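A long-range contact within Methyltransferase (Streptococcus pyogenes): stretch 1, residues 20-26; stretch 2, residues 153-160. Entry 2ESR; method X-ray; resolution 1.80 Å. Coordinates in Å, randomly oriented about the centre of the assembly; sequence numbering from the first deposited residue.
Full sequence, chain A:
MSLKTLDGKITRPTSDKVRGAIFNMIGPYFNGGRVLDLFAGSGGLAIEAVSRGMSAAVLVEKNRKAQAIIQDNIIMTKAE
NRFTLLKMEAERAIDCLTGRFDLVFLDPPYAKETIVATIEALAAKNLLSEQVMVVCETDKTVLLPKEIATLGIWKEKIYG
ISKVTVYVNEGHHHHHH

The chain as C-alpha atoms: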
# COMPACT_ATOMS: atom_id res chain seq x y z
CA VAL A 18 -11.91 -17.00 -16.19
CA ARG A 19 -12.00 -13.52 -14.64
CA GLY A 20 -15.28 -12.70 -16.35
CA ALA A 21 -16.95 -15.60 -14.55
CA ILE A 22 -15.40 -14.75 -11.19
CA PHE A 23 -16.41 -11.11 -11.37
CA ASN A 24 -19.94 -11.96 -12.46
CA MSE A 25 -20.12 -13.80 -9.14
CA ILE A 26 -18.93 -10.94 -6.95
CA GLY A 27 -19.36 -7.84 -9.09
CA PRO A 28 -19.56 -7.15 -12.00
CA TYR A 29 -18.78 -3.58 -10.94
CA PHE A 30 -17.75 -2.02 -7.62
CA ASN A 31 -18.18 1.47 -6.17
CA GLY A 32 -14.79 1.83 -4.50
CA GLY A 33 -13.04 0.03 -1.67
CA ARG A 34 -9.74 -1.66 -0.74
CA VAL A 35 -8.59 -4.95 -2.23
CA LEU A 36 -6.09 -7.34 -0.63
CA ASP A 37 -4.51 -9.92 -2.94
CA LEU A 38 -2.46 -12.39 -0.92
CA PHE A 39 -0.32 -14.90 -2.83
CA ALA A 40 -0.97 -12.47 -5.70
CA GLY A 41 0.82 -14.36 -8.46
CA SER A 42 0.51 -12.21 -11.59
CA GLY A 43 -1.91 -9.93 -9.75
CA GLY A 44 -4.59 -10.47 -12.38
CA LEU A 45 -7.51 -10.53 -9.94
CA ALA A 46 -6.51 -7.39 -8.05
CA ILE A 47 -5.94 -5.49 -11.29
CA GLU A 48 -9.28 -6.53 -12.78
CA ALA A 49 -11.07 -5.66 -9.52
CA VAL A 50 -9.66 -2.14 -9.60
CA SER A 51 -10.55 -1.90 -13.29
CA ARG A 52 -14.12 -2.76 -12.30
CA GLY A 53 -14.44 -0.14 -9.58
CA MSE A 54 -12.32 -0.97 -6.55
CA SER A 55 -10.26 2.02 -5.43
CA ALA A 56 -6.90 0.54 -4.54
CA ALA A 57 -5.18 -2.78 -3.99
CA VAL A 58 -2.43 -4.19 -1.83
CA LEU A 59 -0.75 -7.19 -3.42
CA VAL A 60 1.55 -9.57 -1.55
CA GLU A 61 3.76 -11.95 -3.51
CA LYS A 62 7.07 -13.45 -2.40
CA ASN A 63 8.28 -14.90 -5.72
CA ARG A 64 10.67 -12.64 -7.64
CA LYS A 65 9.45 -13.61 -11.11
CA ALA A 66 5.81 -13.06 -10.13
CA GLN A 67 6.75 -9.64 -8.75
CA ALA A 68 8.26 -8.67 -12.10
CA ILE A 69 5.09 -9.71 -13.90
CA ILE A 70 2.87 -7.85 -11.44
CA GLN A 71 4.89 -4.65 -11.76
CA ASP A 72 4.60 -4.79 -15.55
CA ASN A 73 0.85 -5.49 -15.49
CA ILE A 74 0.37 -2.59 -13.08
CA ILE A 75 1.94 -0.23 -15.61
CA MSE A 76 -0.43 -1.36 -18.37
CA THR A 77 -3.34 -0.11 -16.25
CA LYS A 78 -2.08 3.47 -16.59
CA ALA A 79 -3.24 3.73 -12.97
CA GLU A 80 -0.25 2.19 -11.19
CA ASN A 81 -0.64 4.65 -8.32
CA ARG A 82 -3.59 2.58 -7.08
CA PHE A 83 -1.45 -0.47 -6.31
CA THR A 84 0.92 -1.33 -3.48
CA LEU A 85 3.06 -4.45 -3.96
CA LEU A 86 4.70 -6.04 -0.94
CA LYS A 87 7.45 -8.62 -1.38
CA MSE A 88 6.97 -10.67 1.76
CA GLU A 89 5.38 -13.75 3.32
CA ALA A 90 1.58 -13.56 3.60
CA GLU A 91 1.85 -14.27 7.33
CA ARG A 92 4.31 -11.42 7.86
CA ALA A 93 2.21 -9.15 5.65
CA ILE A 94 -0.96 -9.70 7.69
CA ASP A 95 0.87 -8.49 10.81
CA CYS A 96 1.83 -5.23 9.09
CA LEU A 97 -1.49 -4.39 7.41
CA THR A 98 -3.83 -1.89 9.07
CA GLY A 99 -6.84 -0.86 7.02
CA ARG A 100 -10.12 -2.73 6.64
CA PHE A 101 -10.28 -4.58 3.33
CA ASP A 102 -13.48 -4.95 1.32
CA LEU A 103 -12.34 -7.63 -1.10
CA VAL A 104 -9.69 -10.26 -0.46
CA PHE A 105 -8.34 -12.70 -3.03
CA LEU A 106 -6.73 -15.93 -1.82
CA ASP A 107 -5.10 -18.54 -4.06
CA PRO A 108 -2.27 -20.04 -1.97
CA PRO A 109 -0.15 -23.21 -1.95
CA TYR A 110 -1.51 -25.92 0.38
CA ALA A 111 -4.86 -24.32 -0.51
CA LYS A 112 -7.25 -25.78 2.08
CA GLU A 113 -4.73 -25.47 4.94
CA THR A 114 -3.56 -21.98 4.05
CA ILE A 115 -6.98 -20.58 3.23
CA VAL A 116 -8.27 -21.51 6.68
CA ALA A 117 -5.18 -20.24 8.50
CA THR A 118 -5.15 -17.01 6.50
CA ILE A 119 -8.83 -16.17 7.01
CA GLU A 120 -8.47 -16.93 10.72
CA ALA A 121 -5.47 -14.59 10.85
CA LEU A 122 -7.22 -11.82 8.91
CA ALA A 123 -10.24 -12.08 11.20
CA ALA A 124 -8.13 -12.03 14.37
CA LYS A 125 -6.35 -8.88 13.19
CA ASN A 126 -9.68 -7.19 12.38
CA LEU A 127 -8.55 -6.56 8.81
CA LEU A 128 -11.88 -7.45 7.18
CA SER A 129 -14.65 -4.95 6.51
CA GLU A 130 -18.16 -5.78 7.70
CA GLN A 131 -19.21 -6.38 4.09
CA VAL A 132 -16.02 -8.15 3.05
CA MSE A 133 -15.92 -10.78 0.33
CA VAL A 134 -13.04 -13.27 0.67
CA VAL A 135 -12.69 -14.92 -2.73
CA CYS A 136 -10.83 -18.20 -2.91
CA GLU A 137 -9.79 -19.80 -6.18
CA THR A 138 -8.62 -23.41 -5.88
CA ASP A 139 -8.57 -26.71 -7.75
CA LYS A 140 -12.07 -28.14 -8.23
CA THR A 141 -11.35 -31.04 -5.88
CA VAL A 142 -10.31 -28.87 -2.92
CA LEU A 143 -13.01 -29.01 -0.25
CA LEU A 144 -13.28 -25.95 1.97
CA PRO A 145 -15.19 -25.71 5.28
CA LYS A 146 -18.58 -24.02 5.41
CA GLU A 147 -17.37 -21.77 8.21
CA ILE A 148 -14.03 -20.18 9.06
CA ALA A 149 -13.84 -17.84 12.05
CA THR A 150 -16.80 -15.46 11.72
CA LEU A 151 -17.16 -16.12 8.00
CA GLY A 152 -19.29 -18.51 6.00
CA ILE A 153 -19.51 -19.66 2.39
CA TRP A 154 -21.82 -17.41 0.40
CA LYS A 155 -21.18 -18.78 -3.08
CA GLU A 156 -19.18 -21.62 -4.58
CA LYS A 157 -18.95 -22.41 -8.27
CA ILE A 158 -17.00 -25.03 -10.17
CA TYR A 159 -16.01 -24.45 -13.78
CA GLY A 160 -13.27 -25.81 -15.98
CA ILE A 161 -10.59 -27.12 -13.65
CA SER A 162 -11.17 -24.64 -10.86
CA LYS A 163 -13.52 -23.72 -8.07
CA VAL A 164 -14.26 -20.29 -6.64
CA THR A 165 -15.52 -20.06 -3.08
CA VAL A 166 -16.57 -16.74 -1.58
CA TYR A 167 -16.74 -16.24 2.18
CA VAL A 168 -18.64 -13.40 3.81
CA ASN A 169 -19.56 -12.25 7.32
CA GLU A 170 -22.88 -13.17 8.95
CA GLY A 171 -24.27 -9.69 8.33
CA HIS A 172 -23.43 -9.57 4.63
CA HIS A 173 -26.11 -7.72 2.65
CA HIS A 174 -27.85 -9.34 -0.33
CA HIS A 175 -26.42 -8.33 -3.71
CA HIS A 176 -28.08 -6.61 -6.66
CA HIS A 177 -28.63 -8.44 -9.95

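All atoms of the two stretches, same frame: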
# COMPACT_ATOMS: atom_id res chain seq x y z
N GLY A 20 -13.92 -13.13 -16.08
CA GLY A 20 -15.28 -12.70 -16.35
C GLY A 20 -16.27 -13.45 -15.48
O GLY A 20 -17.19 -12.85 -14.91
N ALA A 21 -16.07 -14.76 -15.36
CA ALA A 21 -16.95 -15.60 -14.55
C ALA A 21 -16.85 -15.22 -13.08
O ALA A 21 -17.86 -15.03 -12.40
CB ALA A 21 -16.57 -17.06 -14.73
N ILE A 22 -15.62 -15.11 -12.58
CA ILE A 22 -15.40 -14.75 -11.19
C ILE A 22 -16.08 -13.42 -10.86
O ILE A 22 -16.82 -13.32 -9.88
CB ILE A 22 -13.89 -14.63 -10.88
CG1 ILE A 22 -13.24 -16.01 -10.99
CG2 ILE A 22 -13.69 -14.01 -9.50
CD1 ILE A 22 -11.73 -16.00 -10.77
N PHE A 23 -15.83 -12.40 -11.67
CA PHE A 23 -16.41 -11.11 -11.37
C PHE A 23 -17.91 -11.01 -11.55
O PHE A 23 -18.54 -10.11 -11.01
CB PHE A 23 -15.66 -10.02 -12.14
CG PHE A 23 -14.34 -9.69 -11.52
CD1 PHE A 23 -14.28 -8.89 -10.38
CD2 PHE A 23 -13.16 -10.24 -12.02
CE1 PHE A 23 -13.08 -8.65 -9.73
CE2 PHE A 23 -11.94 -10.01 -11.38
CZ PHE A 23 -11.90 -9.21 -10.23
N ASN A 24 -18.49 -11.95 -12.29
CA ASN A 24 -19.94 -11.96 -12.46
C ASN A 24 -20.53 -12.51 -11.17
O ASN A 24 -21.71 -12.31 -10.86
CB ASN A 24 -20.36 -12.83 -13.65
CG ASN A 24 -20.15 -12.14 -14.97
OD1 ASN A 24 -20.32 -10.93 -15.09
ND2 ASN A 24 -19.78 -12.91 -15.99
N MSE A 25 -19.70 -13.21 -10.41
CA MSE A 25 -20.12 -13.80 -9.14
C MSE A 25 -20.13 -12.76 -8.03
O MSE A 25 -21.05 -12.72 -7.21
CB MSE A 25 -19.17 -14.91 -8.72
CG MSE A 25 -19.20 -16.17 -9.55
SE MSE A 25 -17.88 -17.40 -8.85
CE MSE A 25 -18.66 -17.74 -7.12
N ILE A 26 -19.09 -11.94 -8.00
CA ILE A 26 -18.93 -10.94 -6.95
C ILE A 26 -19.13 -9.49 -7.35
O ILE A 26 -19.23 -8.62 -6.48
CB ILE A 26 -17.53 -11.03 -6.32
CG1 ILE A 26 -16.48 -10.65 -7.37
CG2 ILE A 26 -17.29 -12.44 -5.80
CD1 ILE A 26 -15.08 -10.51 -6.82
N ILE A 153 -19.45 -19.62 3.85
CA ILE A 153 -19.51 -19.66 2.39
C ILE A 153 -20.81 -19.07 1.88
O ILE A 153 -21.91 -19.49 2.27
CB ILE A 153 -19.39 -21.10 1.85
CG1 ILE A 153 -18.01 -21.67 2.19
CG2 ILE A 153 -19.61 -21.10 0.34
CD1 ILE A 153 -17.81 -23.12 1.75
N TRP A 154 -20.68 -18.08 1.00
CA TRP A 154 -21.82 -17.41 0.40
C TRP A 154 -22.10 -18.03 -0.96
O TRP A 154 -23.25 -18.38 -1.27
CB TRP A 154 -21.51 -15.92 0.24
CG TRP A 154 -22.49 -15.16 -0.59
CD1 TRP A 154 -23.85 -15.16 -0.47
CD2 TRP A 154 -22.18 -14.25 -1.65
NE1 TRP A 154 -24.41 -14.31 -1.40
CE2 TRP A 154 -23.41 -13.74 -2.13
CE3 TRP A 154 -20.98 -13.82 -2.25
CZ2 TRP A 154 -23.47 -12.81 -3.18
CZ3 TRP A 154 -21.05 -12.90 -3.29
CH2 TRP A 154 -22.29 -12.41 -3.74
N LYS A 155 -21.06 -18.19 -1.76
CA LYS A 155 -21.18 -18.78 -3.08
C LYS A 155 -19.99 -19.68 -3.37
O LYS A 155 -18.89 -19.45 -2.88
CB LYS A 155 -21.22 -17.70 -4.17
CG LYS A 155 -22.49 -16.88 -4.23
CD LYS A 155 -22.39 -15.89 -5.38
CE LYS A 155 -23.69 -15.15 -5.61
NZ LYS A 155 -23.57 -14.18 -6.74
N GLU A 156 -20.23 -20.70 -4.18
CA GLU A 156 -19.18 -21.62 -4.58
C GLU A 156 -19.58 -22.12 -5.96
O GLU A 156 -20.69 -22.60 -6.16
CB GLU A 156 -19.06 -22.77 -3.58
CG GLU A 156 -20.35 -23.52 -3.30
CD GLU A 156 -20.31 -24.26 -1.97
OE1 GLU A 156 -19.30 -24.94 -1.70
OE2 GLU A 156 -21.29 -24.15 -1.20
N LYS A 157 -18.67 -21.97 -6.91
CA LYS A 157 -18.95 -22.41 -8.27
C LYS A 157 -17.75 -23.15 -8.84
O LYS A 157 -16.61 -22.75 -8.64
CB LYS A 157 -19.28 -21.21 -9.17
CG LYS A 157 -19.65 -21.59 -10.60
CD LYS A 157 -20.21 -20.40 -11.36
CE LYS A 157 -20.59 -20.79 -12.79
NZ LYS A 157 -21.58 -21.91 -12.83
N ILE A 158 -18.04 -24.23 -9.56
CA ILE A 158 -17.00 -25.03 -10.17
C ILE A 158 -17.11 -24.92 -11.68
O ILE A 158 -18.18 -25.15 -12.24
CB ILE A 158 -17.14 -26.52 -9.79
CG1 ILE A 158 -16.96 -26.70 -8.28
CG2 ILE A 158 -16.12 -27.36 -10.56
CD1 ILE A 158 -17.10 -28.14 -7.80
N TYR A 159 -16.02 -24.54 -12.33
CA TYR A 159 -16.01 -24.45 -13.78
C TYR A 159 -14.62 -24.70 -14.32
O TYR A 159 -13.63 -24.22 -13.77
CB TYR A 159 -16.57 -23.11 -14.28
CG TYR A 159 -16.29 -21.89 -13.43
CD1 TYR A 159 -17.28 -20.93 -13.25
CD2 TYR A 159 -15.04 -21.67 -12.86
CE1 TYR A 159 -17.04 -19.78 -12.51
CE2 TYR A 159 -14.78 -20.51 -12.12
CZ TYR A 159 -15.79 -19.57 -11.95
OH TYR A 159 -15.58 -18.42 -11.24
N GLY A 160 -14.56 -25.47 -15.40
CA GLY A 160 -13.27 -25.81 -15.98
C GLY A 160 -12.57 -26.68 -14.96
O GLY A 160 -13.14 -27.66 -14.48

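The one hydrogen bond that joins these stretches runs from a side chain on the strand to the helix backbone: Lys155 NZ donates to Met25 O at 3.0 Å. The CA-to-CB bond of Lys155 points toward the helix, and the side chain leaves its CA with chi1 at m and chi2 to chi4 all at t, so its aliphatic chain is extended and carries the ammonium group to a carbonyl near the end of helical residues 20-26. No backbone hydrogen bond links the two segments, whose axes approach to 10.3 Å and run nearly antiparallel at 157°; the gap between them is filled by side chains.

Met25, present as selenomethionine, makes the largest contribution, with 115 Å² covered by the strand. Its CA-to-CB bond points sideways, but the m, t, p conformation brings the end of the side chain nearer the strand. The methyl CE lies 3.9 Å from Lys155 CB, while SE sits 4.1 Å from Lys157 CB and 3.5 Å from Tyr159 OH. A long, unbranched, flexible side chain can thus reach Lys155, Lys157 and Tyr159, every second residue along the strand, whose CA-to-CB bonds point toward the helix. The carbonyl that accepts the lysine hydrogen bond also meets the Trp154 ring, with Met25 O 3.7 Å from Trp154 CH2.

Toward the other end of the contact, Tyr159 packs on the helix at Ala21 and Ile22. Its CE1 lies 3.5 Å from Ala21 CB, where a small methyl lets the ring come close, and its OH lies 3.4 Å from Ile22 CG1. Ile22 and Met25 are both buried, as fits their apolar side chains. SE of Met25 stands 5.4 Å from the centroid of the Tyr159 ring, an oblique sulfur-aromatic type of approach. Lys157 contributes mainly near its base, since its end leads away from the helix, and the CA-to-CB bond of Glu156 points away, as expected for the alternation of a strand across residues 155 to 159. Altogether 346 Å² is buried, both sides summed.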